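Local structure of alpha-rhamnosidase (Dictyoglomus thermophilum, 6I60) at residues Asp34-Glu38 / Phe39-Pro43; Leu44-Lys48 / Lys49-Phe53; Trp149-Lys152 / Lys153-Tyr157; Leu204-Gly208 / Glu209-Asp213; Gln370-Thr373 / Gly374-Ile378. The protein probably hydrolyses terminal non-reducing alpha-L-rhamnose residues of alpha-L-rhamnosides, and has been applied to the derhamnosylation of natural flavonoids. All coordinates share one frame; numbering follows the deposited sequence.

In the fold
All five contacts are local bends of the chain. Contacts 1 and 2 lie in the N-terminal immunoglobulin-like domain and touch one another: E38 and F39 of contact 1 reach I52 of contact 2, and strands 35-37 and 52-56 are neighbours. Contacts 3 and 4, centres 22 Å apart, belong to the beta-rich region that follows, and contact 5 to the concanavalin-like domain. Contact 5 is wholly buried; contact 3 is buried at T151, K152 and H155, with K153 and E154 at the surface; contacts 1, 2 and 4 are partly buried. Backbone hydrogen bonds join the two halves in contact 4 and, less regularly, in contact 1; packing alone joins them in contacts 2, 3 and 5.

Contact 1. Residues Asp34-Glu38 / Phe39-Pro43; sequences DLKCE and FTTNP
F39 and K36 meet where the chain doubles back at the end of strand 35-37. E38 and F39, both in left-handed backbone conformation, make the bend between them. The F39 side chain can be followed outward. CB lies against the preceding carbonyl, 3.1 Å from E38 C. CG, anti to its own carbonyl carbon (chi1 -56°), keeps the ring beside the backbone N, and CD2 therefore stays 3.5 Å from E38 C, which is set obliquely to the ring. The far end reaches strand 52-56, with F39 CZ 3.8 Å from I52 CG2. Cutting this ring back to an alanine would probably remove the packing of the ring against I52 CG2 and open a gap beside the turn. K36 covers the backbone of the bend, its CD 3.8 Å from F39 C. One step along, C37 N donates to T40 O at 3.1 Å, the donor tilted 31° from the carbonyl plane; the return bond from T40 N to C37 O is weak. On the C37 flank, P43 closes in with its ring: CG lies 3.7 Å from C37 CB, and SG is close behind at 3.9 Å from the same P43 CG. D34 and T41 cross at about a right angle where the two limbs spread. E38 bonds to I52 N through OE2 and makes a salt bridge through OE1 to R528 of helix 524-535. Backbone bonds of K36 with S54 and of E38 with I52 lay strand 35-37 along strand 52-56, while C37 and P43 pack together on F135 of strand 133-137.

Contact 2. Residues Leu44-Lys48 / Lys49-Phe53; sequences LGVDK and KNPIF
V46 and P51 touch across the bend between strands 44-46 and 52-56. Their side chains cross at about a right angle, with V46 CG1 3.8 Å from P51 CB. The valine puts this methyl opposite its backbone N (chi1 -165°), which sends CG1 across to the proline. Another atom of the same ring, CD, lies 3.3 Å from K48 O. The K48 chain runs nearly straight through chi2 and chi3 before bending at its last torsion, and on the way its CD passes 3.8 Å from N50 O.

The next shell holds groups on both limbs. V46 packs on F135 and pairs through its backbone with strand 133-137, while P51 packs on Y102. D47 turns away from the bend and is gripped at both carboxylate oxygens, OD1 by the hydroxyl of Y229 and OD2 by M140 N; N50 ND2 gives a hydrogen bond to Y102 O, and a triethylene glycol molecule, probably from the crystallisation liquor, lies about 3 Å from the N50 side chain.

The division of labour is plain in the chemistry. Inside the bend the two halves meet by apolar and van der Waals contact, without hydrogen bonds between them, whereas the polar groups of D47 and N50 have their hydrogen-bond partners in other parts of the chain.

Contact 3. Residues Trp149-Lys152 / Lys153-Tyr157; sequences WITK and KEHKY
T151 and H155 meet just past the end of strand 150-151, in the loop that carries the chain on to strand 157-160. This is a strand-loop-strand connection within a beta-rich region: the first strand pairs antiparallel with 325-329, the second with 171-184.

The van der Waals part sets a methyl at the edge of an imidazole. T151 CG2, anti to the backbone N, comes near the ring plane, 3.2 Å from H155 NE2, and the two side chains cross at about a right angle. Beyond the loop, the H155 ring stacks on F262.

The polar and charged part is shared by H155 and K152. K152 O lies 3.7 Å from H155 CD2, and H155 NE2 has a weak hydrogen bond to P263 O. The K152 chain kinks at chi3 (56°) and chi4 (93°), and its ammonium group forms a salt bridge with E325 OE2 and a cation-pi contact with Y291; the positive charge of this buried lysine is thereby probably well matched. K153 and E154, at the apex, are exposed.

Where the loop ends, its backbone meets an aromatic edge: the carbonyl oxygen of H155 lies in the plane of the Y157 ring, 3.5 Å from CD1 of that tyrosine.

Contact 4. Residues Leu204-Gly208 / Glu209-Asp213; sequences LYING and ERIGD
L204 and I211 make the dense side of this contact, L204 CD2 lying 3.7 Å from I211 CG1. I211 points across to its partners, and its branch tip continues to I206, with I211 CD1 3.8 Å from I206 CB. On the other face, the Y205 ring crosses the R210 stem at a slant, Y205 CE1 being 3.7 Å from R210 CB. R210 runs extended from CG to NE, and its guanidinium plane stands 82° from the ring; NH1 forms a salt bridge with E203 OE2.

The backbone here is a beta hairpin of strands 201-206 and 209-210, turning through a type I' turn from I206 to E209. I206 N donates to E209 O at 3.1 Å and 165°; the return bond from E209 N to I206 O is 3.3 Å long and reaches the oxygen from above the carbonyl plane. I211 N adds a bond to L204 O at 3.2 Å. Replacing Y205 by an alanine would probably take away the ring packing against R210 CB and CG and the weak hydrogen bond of the hydroxyl to E203, leaving a gap beside the arginine stem.

The loose side is at the turn. G208 has backbone angles suited to a residue without CB, and the E209 side chain is exposed.

Contact 5. Residues Gln370-Thr373 / Gly374-Ile378; sequences QNYT and GWIKI
The Y372 ring has the W375 carbonyl oxygen set obliquely to it, I376 at its hydroxyl end and, in plane at its edge, the carbonyl of Q370, two residues back along the chain: Q370 O is 3.3 Å from Y372 CD1. Two more aromatic rings come from outside, F368 in an edge-to-face pair and F436 with its plane about 55° from that of the tyrosine. The hydroxyl makes the approach to the second strand. Y372 OH lies 4.0 Å from I376 CG2, the two side chains crossing at about a right angle, and 4.2 Å from W375 O. A second flat group is the Q370 amide: NE2 donates to N371 O at 3.2 Å, nearly straight at 168°. The acceptor lies in the plane of that amide, but the donor stands above the N371 carbonyl plane. The same NE2 is also bonded to T801 O of the six-hairpin domain, so two acceptors restrain the amide.

Between the strands, G374 makes the corner. Its backbone conformation would drive a CB against T373 O, so a residue without a side chain fits here. T373 just before it is secured through OG1 to V458 O.

The axes of strands 371-373 and 375-378 are turned 85° from one another. The first pairs with strand 434-436, the second with strands 453-458 and 425-427: a buried corner at which the chain passes from one sheet to another within the concanavalin-like beta domain.

Contact 1. Residues Asp34-Glu38 / Phe39-Pro43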
# COMPACT_ATOMS: atom_id res chain seq x y z
N ASP A 34 13.44 -17.07 7.03
CA ASP A 34 12.77 -15.98 6.31
C ASP A 34 13.64 -14.72 6.31
O ASP A 34 13.22 -13.63 6.70
CB ASP A 34 11.39 -15.69 6.89
CG ASP A 34 10.52 -14.87 5.96
OD1 ASP A 34 10.96 -14.59 4.82
OD2 ASP A 34 9.40 -14.49 6.37
N LEU A 35 14.88 -14.89 5.85
CA LEU A 35 15.84 -13.79 5.83
C LEU A 35 15.51 -12.86 4.66
O LEU A 35 15.45 -13.30 3.51
CB LEU A 35 17.26 -14.33 5.72
CG LEU A 35 17.91 -14.72 7.05
CD1 LEU A 35 17.48 -16.12 7.46
CD2 LEU A 35 19.42 -14.63 6.93
N LYS A 36 15.31 -11.58 4.97
CA LYS A 36 14.91 -10.60 3.97
C LYS A 36 15.94 -9.48 3.91
O LYS A 36 16.37 -8.96 4.94
CB LYS A 36 13.52 -10.02 4.30
CG LYS A 36 12.46 -11.07 4.56
CD LYS A 36 11.15 -10.72 3.88
CE LYS A 36 9.96 -11.27 4.65
NZ LYS A 36 9.44 -10.29 5.65
N CYS A 37 16.33 -9.12 2.69
CA CYS A 37 17.11 -7.92 2.43
C CYS A 37 16.21 -6.92 1.73
O CYS A 37 15.57 -7.26 0.72
CB CYS A 37 18.34 -8.23 1.58
SG CYS A 37 19.26 -6.76 1.07
N GLU A 38 16.16 -5.70 2.26
CA GLU A 38 15.19 -4.69 1.80
C GLU A 38 13.76 -5.20 1.93
O GLU A 38 12.90 -4.86 1.11
CB GLU A 38 15.48 -4.24 0.37
CG GLU A 38 16.66 -3.28 0.24
CD GLU A 38 16.46 -2.01 1.05
OE1 GLU A 38 15.87 -1.05 0.51
OE2 GLU A 38 16.88 -1.99 2.23
N PHE A 39 13.51 -6.02 2.95
CA PHE A 39 12.18 -6.59 3.21
C PHE A 39 11.68 -7.41 2.02
O PHE A 39 10.49 -7.38 1.68
CB PHE A 39 11.18 -5.50 3.59
CG PHE A 39 11.61 -4.68 4.77
CD1 PHE A 39 11.40 -5.14 6.06
CD2 PHE A 39 12.22 -3.45 4.59
CE1 PHE A 39 11.80 -4.39 7.15
CE2 PHE A 39 12.62 -2.70 5.68
CZ PHE A 39 12.41 -3.17 6.96
N THR A 40 12.59 -8.14 1.38
CA THR A 40 12.24 -8.98 0.25
C THR A 40 13.17 -10.19 0.23
O THR A 40 14.37 -10.06 0.49
CB THR A 40 12.36 -8.21 -1.08
OG1 THR A 40 11.67 -6.95 -0.96
CG2 THR A 40 11.74 -9.01 -2.22
N THR A 41 12.60 -11.35 -0.08
CA THR A 41 13.38 -12.58 -0.18
C THR A 41 14.21 -12.53 -1.46
O THR A 41 13.67 -12.54 -2.57
CB THR A 41 12.46 -13.80 -0.17
OG1 THR A 41 11.93 -13.99 1.15
CG2 THR A 41 13.23 -15.05 -0.59
N ASN A 42 15.54 -12.48 -1.29
CA ASN A 42 16.50 -12.45 -2.38
C ASN A 42 16.19 -11.32 -3.36
O ASN A 42 15.71 -11.58 -4.47
CB ASN A 42 16.53 -13.80 -3.11
CG ASN A 42 17.13 -14.90 -2.27
OD1 ASN A 42 18.08 -14.67 -1.51
ND2 ASN A 42 16.58 -16.10 -2.39
N PRO A 43 16.44 -10.07 -2.99
CA PRO A 43 16.11 -8.96 -3.88
C PRO A 43 17.10 -8.83 -5.02
O PRO A 43 18.30 -9.10 -4.88
CB PRO A 43 16.18 -7.74 -2.95
CG PRO A 43 17.18 -8.13 -1.92
CD PRO A 43 17.04 -9.62 -1.72

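Contact 2. Residues Leu44-Lys48 / Lys49-Phe53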
# COMPACT_ATOMS: atom_id res chain seq x y z
N LEU A 44 16.58 -8.41 -6.17
CA LEU A 44 17.38 -8.20 -7.38
C LEU A 44 17.32 -6.72 -7.73
O LEU A 44 16.29 -6.24 -8.22
CB LEU A 44 16.88 -9.07 -8.53
CG LEU A 44 17.38 -8.74 -9.94
CD1 LEU A 44 18.89 -8.87 -10.01
CD2 LEU A 44 16.71 -9.64 -10.97
N GLY A 45 18.41 -6.00 -7.49
CA GLY A 45 18.48 -4.60 -7.84
C GLY A 45 18.57 -3.66 -6.65
O GLY A 45 18.00 -2.57 -6.66
N VAL A 46 19.29 -4.08 -5.61
CA VAL A 46 19.45 -3.26 -4.42
C VAL A 46 20.35 -2.08 -4.77
O VAL A 46 21.53 -2.25 -5.08
CB VAL A 46 20.03 -4.07 -3.25
CG1 VAL A 46 19.85 -3.33 -1.94
CG2 VAL A 46 19.37 -5.44 -3.18
N ASP A 47 19.78 -0.87 -4.73
CA ASP A 47 20.55 0.34 -4.97
C ASP A 47 20.92 1.07 -3.68
O ASP A 47 21.81 1.93 -3.71
CB ASP A 47 19.77 1.30 -5.88
CG ASP A 47 20.14 1.13 -7.34
OD1 ASP A 47 19.65 1.92 -8.18
OD2 ASP A 47 20.93 0.21 -7.66
N LYS A 48 20.27 0.74 -2.57
CA LYS A 48 20.63 1.32 -1.28
C LYS A 48 22.03 0.86 -0.89
O LYS A 48 22.31 -0.34 -0.84
CB LYS A 48 19.62 0.90 -0.22
CG LYS A 48 18.73 2.02 0.28
CD LYS A 48 18.14 1.70 1.64
CE LYS A 48 17.54 2.93 2.29
NZ LYS A 48 16.51 3.58 1.43
N LYS A 49 22.92 1.83 -0.64
CA LYS A 49 24.28 1.48 -0.22
C LYS A 49 24.29 0.78 1.13
O LYS A 49 25.18 -0.04 1.39
CB LYS A 49 25.15 2.74 -0.18
CG LYS A 49 25.24 3.48 -1.50
CD LYS A 49 26.44 3.03 -2.31
CE LYS A 49 26.50 3.75 -3.66
NZ LYS A 49 26.80 5.20 -3.51
N ASN A 50 23.32 1.08 1.99
CA ASN A 50 23.17 0.44 3.29
C ASN A 50 21.77 -0.17 3.36
O ASN A 50 20.86 0.41 3.97
CB ASN A 50 23.40 1.42 4.43
CG ASN A 50 24.74 2.13 4.33
OD1 ASN A 50 24.94 2.97 3.45
ND2 ASN A 50 25.65 1.79 5.22
N PRO A 51 21.56 -1.34 2.76
CA PRO A 51 20.24 -1.97 2.80
C PRO A 51 19.89 -2.45 4.21
O PRO A 51 20.72 -2.46 5.12
CB PRO A 51 20.37 -3.15 1.83
CG PRO A 51 21.83 -3.44 1.78
CD PRO A 51 22.52 -2.11 1.95
N ILE A 52 18.63 -2.86 4.36
CA ILE A 52 18.10 -3.31 5.64
C ILE A 52 18.00 -4.83 5.62
O ILE A 52 17.48 -5.42 4.66
CB ILE A 52 16.72 -2.68 5.92
CG1 ILE A 52 16.82 -1.15 5.90
CG2 ILE A 52 16.17 -3.17 7.25
CD1 ILE A 52 17.51 -0.56 7.11
N PHE A 53 18.51 -5.47 6.67
CA PHE A 53 18.47 -6.92 6.82
C PHE A 53 17.51 -7.28 7.95
O PHE A 53 17.43 -6.57 8.96
CB PHE A 53 19.86 -7.49 7.11
CG PHE A 53 20.81 -7.39 5.95
CD1 PHE A 53 20.85 -8.37 4.98
CD2 PHE A 53 21.66 -6.30 5.83
CE1 PHE A 53 21.73 -8.28 3.91
CE2 PHE A 53 22.54 -6.20 4.77
CZ PHE A 53 22.57 -7.19 3.81

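Contact 3. Residues Trp149-Lys152 / Lys153-Tyr157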
# COMPACT_ATOMS: atom_id res chain seq x y z
N TRP A 149 19.08 8.03 -23.36
CA TRP A 149 17.64 8.00 -23.60
C TRP A 149 17.36 8.11 -25.09
O TRP A 149 17.90 8.99 -25.77
CB TRP A 149 16.96 9.14 -22.84
CG TRP A 149 16.96 8.98 -21.35
CD1 TRP A 149 17.95 9.34 -20.48
CD2 TRP A 149 15.91 8.42 -20.55
NE1 TRP A 149 17.59 9.03 -19.19
CE2 TRP A 149 16.34 8.46 -19.20
CE3 TRP A 149 14.65 7.88 -20.83
CZ2 TRP A 149 15.56 7.99 -18.15
CZ3 TRP A 149 13.88 7.41 -19.79
CH2 TRP A 149 14.33 7.47 -18.46
N ILE A 150 16.52 7.21 -25.61
CA ILE A 150 16.21 7.15 -27.03
C ILE A 150 14.72 7.39 -27.22
O ILE A 150 13.90 7.16 -26.32
CB ILE A 150 16.63 5.80 -27.65
CG1 ILE A 150 16.08 4.64 -26.82
CG2 ILE A 150 18.14 5.71 -27.74
CD1 ILE A 150 16.12 3.32 -27.54
N THR A 151 14.37 7.86 -28.42
CA THR A 151 12.98 8.19 -28.74
C THR A 151 12.79 8.21 -30.24
O THR A 151 13.76 8.29 -31.01
CB THR A 151 12.58 9.56 -28.17
OG1 THR A 151 13.22 9.77 -26.91
CG2 THR A 151 11.08 9.64 -27.97
N LYS A 152 11.53 8.12 -30.66
CA LYS A 152 11.16 8.49 -32.01
C LYS A 152 11.23 10.01 -32.17
O LYS A 152 11.25 10.77 -31.20
CB LYS A 152 9.75 8.00 -32.34
CG LYS A 152 9.68 6.53 -32.69
CD LYS A 152 8.26 6.09 -32.99
CE LYS A 152 7.64 6.92 -34.10
NZ LYS A 152 7.84 6.29 -35.44
N LYS A 153 11.26 10.44 -33.43
CA LYS A 153 11.30 11.87 -33.74
C LYS A 153 9.94 12.42 -34.15
O LYS A 153 9.63 13.57 -33.82
CB LYS A 153 12.32 12.12 -34.86
CG LYS A 153 12.22 13.48 -35.54
CD LYS A 153 13.23 13.61 -36.68
CE LYS A 153 13.50 12.27 -37.35
NZ LYS A 153 14.58 12.36 -38.37
N GLU A 154 9.11 11.63 -34.84
CA GLU A 154 7.81 12.11 -35.28
C GLU A 154 6.85 12.26 -34.11
O GLU A 154 6.36 13.36 -33.83
CB GLU A 154 7.24 11.16 -36.34
CG GLU A 154 5.71 11.11 -36.42
CD GLU A 154 5.11 12.25 -37.22
OE1 GLU A 154 3.99 12.69 -36.88
OE2 GLU A 154 5.76 12.70 -38.18
N HIS A 155 6.57 11.16 -33.41
CA HIS A 155 5.66 11.14 -32.27
C HIS A 155 4.26 11.65 -32.62
O HIS A 155 3.97 12.84 -32.46
CB HIS A 155 6.23 11.95 -31.10
CG HIS A 155 6.79 11.11 -30.00
ND1 HIS A 155 6.09 10.08 -29.41
CD2 HIS A 155 8.00 11.14 -29.39
CE1 HIS A 155 6.83 9.52 -28.48
NE2 HIS A 155 8.00 10.14 -28.45
N LYS A 156 3.39 10.76 -33.08
CA LYS A 156 1.99 11.11 -33.30
C LYS A 156 1.23 11.00 -31.98
O LYS A 156 1.41 10.05 -31.21
CB LYS A 156 1.36 10.21 -34.36
CG LYS A 156 -0.08 10.57 -34.80
CD LYS A 156 -0.43 12.05 -34.62
CE LYS A 156 -1.37 12.57 -35.70
NZ LYS A 156 -2.76 12.05 -35.52
N TYR A 157 0.38 12.00 -31.72
CA TYR A 157 -0.42 12.08 -30.51
C TYR A 157 -1.81 12.59 -30.87
O TYR A 157 -2.05 13.06 -31.98
CB TYR A 157 0.23 13.00 -29.48
CG TYR A 157 0.47 14.40 -30.00
CD1 TYR A 157 1.58 14.69 -30.78
CD2 TYR A 157 -0.42 15.43 -29.73
CE1 TYR A 157 1.81 15.96 -31.27
CE2 TYR A 157 -0.20 16.70 -30.21
CZ TYR A 157 0.91 16.96 -30.98
OH TYR A 157 1.13 18.23 -31.47

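Contact 4. Residues Leu204-Gly208 / Glu209-Asp213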
# COMPACT_ATOMS: atom_id res chain seq x y z
N LEU A 204 8.94 -5.35 -21.98
CA LEU A 204 10.23 -5.81 -22.46
C LEU A 204 10.12 -7.20 -23.06
O LEU A 204 9.46 -8.08 -22.51
CB LEU A 204 11.26 -5.81 -21.33
CG LEU A 204 12.63 -6.39 -21.66
CD1 LEU A 204 13.39 -5.49 -22.62
CD2 LEU A 204 13.42 -6.62 -20.39
N TYR A 205 10.79 -7.39 -24.20
CA TYR A 205 10.84 -8.68 -24.89
C TYR A 205 12.27 -8.98 -25.28
O TYR A 205 13.02 -8.08 -25.68
CB TYR A 205 9.94 -8.69 -26.13
CG TYR A 205 8.46 -8.61 -25.82
CD1 TYR A 205 7.72 -9.77 -25.59
CD2 TYR A 205 7.81 -7.39 -25.77
CE1 TYR A 205 6.37 -9.70 -25.31
CE2 TYR A 205 6.46 -7.32 -25.49
CZ TYR A 205 5.74 -8.48 -25.26
OH TYR A 205 4.40 -8.41 -24.98
N ILE A 206 12.66 -10.25 -25.18
CA ILE A 206 13.98 -10.71 -25.58
C ILE A 206 13.81 -12.01 -26.36
O ILE A 206 13.34 -13.01 -25.80
CB ILE A 206 14.93 -10.92 -24.38
CG1 ILE A 206 15.42 -9.57 -23.86
CG2 ILE A 206 16.10 -11.80 -24.78
CD1 ILE A 206 16.59 -9.68 -22.91
N ASN A 207 14.18 -11.99 -27.64
CA ASN A 207 14.07 -13.16 -28.51
C ASN A 207 12.65 -13.70 -28.59
O ASN A 207 12.43 -14.89 -28.79
CB ASN A 207 15.04 -14.27 -28.07
CG ASN A 207 16.49 -13.89 -28.27
OD1 ASN A 207 16.86 -13.31 -29.30
ND2 ASN A 207 17.33 -14.20 -27.29
N GLY A 208 11.66 -12.81 -28.42
CA GLY A 208 10.27 -13.15 -28.61
C GLY A 208 9.48 -13.38 -27.33
O GLY A 208 8.25 -13.35 -27.37
N GLU A 209 10.16 -13.60 -26.21
CA GLU A 209 9.50 -13.92 -24.95
C GLU A 209 9.38 -12.68 -24.07
O GLU A 209 10.32 -11.87 -23.99
CB GLU A 209 10.25 -15.02 -24.21
CG GLU A 209 10.46 -16.29 -25.02
CD GLU A 209 11.85 -16.86 -24.84
OE1 GLU A 209 11.97 -18.08 -24.61
OE2 GLU A 209 12.83 -16.09 -24.92
N ARG A 210 8.23 -12.53 -23.42
CA ARG A 210 8.06 -11.47 -22.44
C ARG A 210 8.92 -11.74 -21.22
O ARG A 210 9.09 -12.89 -20.81
CB ARG A 210 6.59 -11.34 -22.05
CG ARG A 210 6.17 -9.95 -21.59
CD ARG A 210 4.94 -10.03 -20.70
NE ARG A 210 4.31 -8.73 -20.50
CZ ARG A 210 4.38 -8.03 -19.37
NH1 ARG A 210 3.76 -6.86 -19.28
NH2 ARG A 210 5.08 -8.49 -18.34
N ILE A 211 9.46 -10.68 -20.63
CA ILE A 211 10.48 -10.82 -19.60
C ILE A 211 9.88 -10.69 -18.21
O ILE A 211 10.04 -11.58 -17.36
CB ILE A 211 11.61 -9.79 -19.81
CG1 ILE A 211 12.34 -10.07 -21.13
CG2 ILE A 211 12.57 -9.79 -18.64
CD1 ILE A 211 12.94 -11.45 -21.22
N GLY A 212 9.20 -9.58 -17.95
CA GLY A 212 8.77 -9.27 -16.61
C GLY A 212 7.54 -10.06 -16.17
O GLY A 212 6.68 -10.42 -16.97
N ASP A 213 7.48 -10.33 -14.87
CA ASP A 213 6.29 -10.86 -14.23
C ASP A 213 5.38 -9.76 -13.70
O ASP A 213 4.46 -10.05 -12.94
CB ASP A 213 6.68 -11.81 -13.09

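Contact 5. Residues Gln370-Thr373 / Gly374-Ile378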
# COMPACT_ATOMS: atom_id res chain seq x y z
N GLN A 370 -18.16 -8.30 -8.24
CA GLN A 370 -17.26 -7.61 -7.33
C GLN A 370 -16.65 -6.43 -8.06
O GLN A 370 -16.25 -6.54 -9.22
CB GLN A 370 -16.17 -8.56 -6.81
CG GLN A 370 -15.01 -7.86 -6.11
CD GLN A 370 -15.36 -7.44 -4.70
OE1 GLN A 370 -15.94 -8.21 -3.93
NE2 GLN A 370 -15.03 -6.20 -4.35
N ASN A 371 -16.59 -5.29 -7.37
CA ASN A 371 -15.93 -4.10 -7.89
C ASN A 371 -14.43 -4.24 -7.67
O ASN A 371 -13.95 -4.15 -6.54
CB ASN A 371 -16.48 -2.85 -7.20
CG ASN A 371 -16.11 -1.57 -7.92
OD1 ASN A 371 -15.20 -1.55 -8.75
ND2 ASN A 371 -16.81 -0.49 -7.60
N TYR A 372 -13.69 -4.47 -8.75
CA TYR A 372 -12.25 -4.66 -8.66
C TYR A 372 -11.52 -3.74 -9.63
O TYR A 372 -12.13 -2.83 -10.21
CB TYR A 372 -11.87 -6.13 -8.92
CG TYR A 372 -12.12 -6.60 -10.34
CD1 TYR A 372 -13.42 -6.74 -10.83
CD2 TYR A 372 -11.06 -6.91 -11.18
CE1 TYR A 372 -13.65 -7.18 -12.12
CE2 TYR A 372 -11.29 -7.35 -12.48
CZ TYR A 372 -12.58 -7.48 -12.94
OH TYR A 372 -12.81 -7.92 -14.23
N THR A 373 -10.22 -3.96 -9.82
CA THR A 373 -9.40 -3.10 -10.66
C THR A 373 -8.58 -3.94 -11.63
O THR A 373 -8.20 -5.07 -11.33
CB THR A 373 -8.46 -2.22 -9.83
OG1 THR A 373 -7.79 -3.02 -8.86
CG2 THR A 373 -9.25 -1.14 -9.13
N GLY A 374 -8.29 -3.35 -12.78
CA GLY A 374 -7.53 -4.02 -13.81
C GLY A 374 -8.18 -3.93 -15.18
O GLY A 374 -8.69 -2.87 -15.56
N TRP A 375 -8.17 -5.03 -15.91
CA TRP A 375 -8.75 -5.08 -17.25
C TRP A 375 -9.35 -6.46 -17.45
O TRP A 375 -9.41 -7.28 -16.53
CB TRP A 375 -7.70 -4.73 -18.31
CG TRP A 375 -6.45 -5.56 -18.22
CD1 TRP A 375 -6.30 -6.86 -18.61
CD2 TRP A 375 -5.18 -5.15 -17.71
NE1 TRP A 375 -5.01 -7.28 -18.37
CE2 TRP A 375 -4.31 -6.25 -17.82
CE3 TRP A 375 -4.69 -3.95 -17.16
CZ2 TRP A 375 -2.98 -6.19 -17.41
CZ3 TRP A 375 -3.37 -3.90 -16.76
CH2 TRP A 375 -2.53 -5.01 -16.88
N ILE A 376 -9.79 -6.73 -18.68
CA ILE A 376 -10.35 -8.03 -19.04
C ILE A 376 -9.60 -8.57 -20.24
O ILE A 376 -8.92 -7.84 -20.97
CB ILE A 376 -11.86 -7.96 -19.33
CG1 ILE A 376 -12.13 -7.18 -20.61
CG2 ILE A 376 -12.61 -7.33 -18.16
CD1 ILE A 376 -13.26 -7.75 -21.43
N LYS A 377 -9.72 -9.88 -20.44
CA LYS A 377 -9.19 -10.56 -21.61
C LYS A 377 -10.36 -11.15 -22.39
O LYS A 377 -11.19 -11.86 -21.81
CB LYS A 377 -8.19 -11.65 -21.23
CG LYS A 377 -7.79 -12.55 -22.39
CD LYS A 377 -6.65 -13.47 -22.01
CE LYS A 377 -6.96 -14.91 -22.38
NZ LYS A 377 -7.59 -15.64 -21.25
N ILE A 378 -10.42 -10.86 -23.68
CA ILE A 378 -11.51 -11.31 -24.53
C ILE A 378 -10.98 -12.37 -25.49
O ILE A 378 -9.83 -12.33 -25.92
CB ILE A 378 -12.18 -10.14 -25.29
CG1 ILE A 378 -13.53 -10.57 -25.87
CG2 ILE A 378 -11.26 -9.61 -26.39
CD1 ILE A 378 -14.26 -9.45 -26.58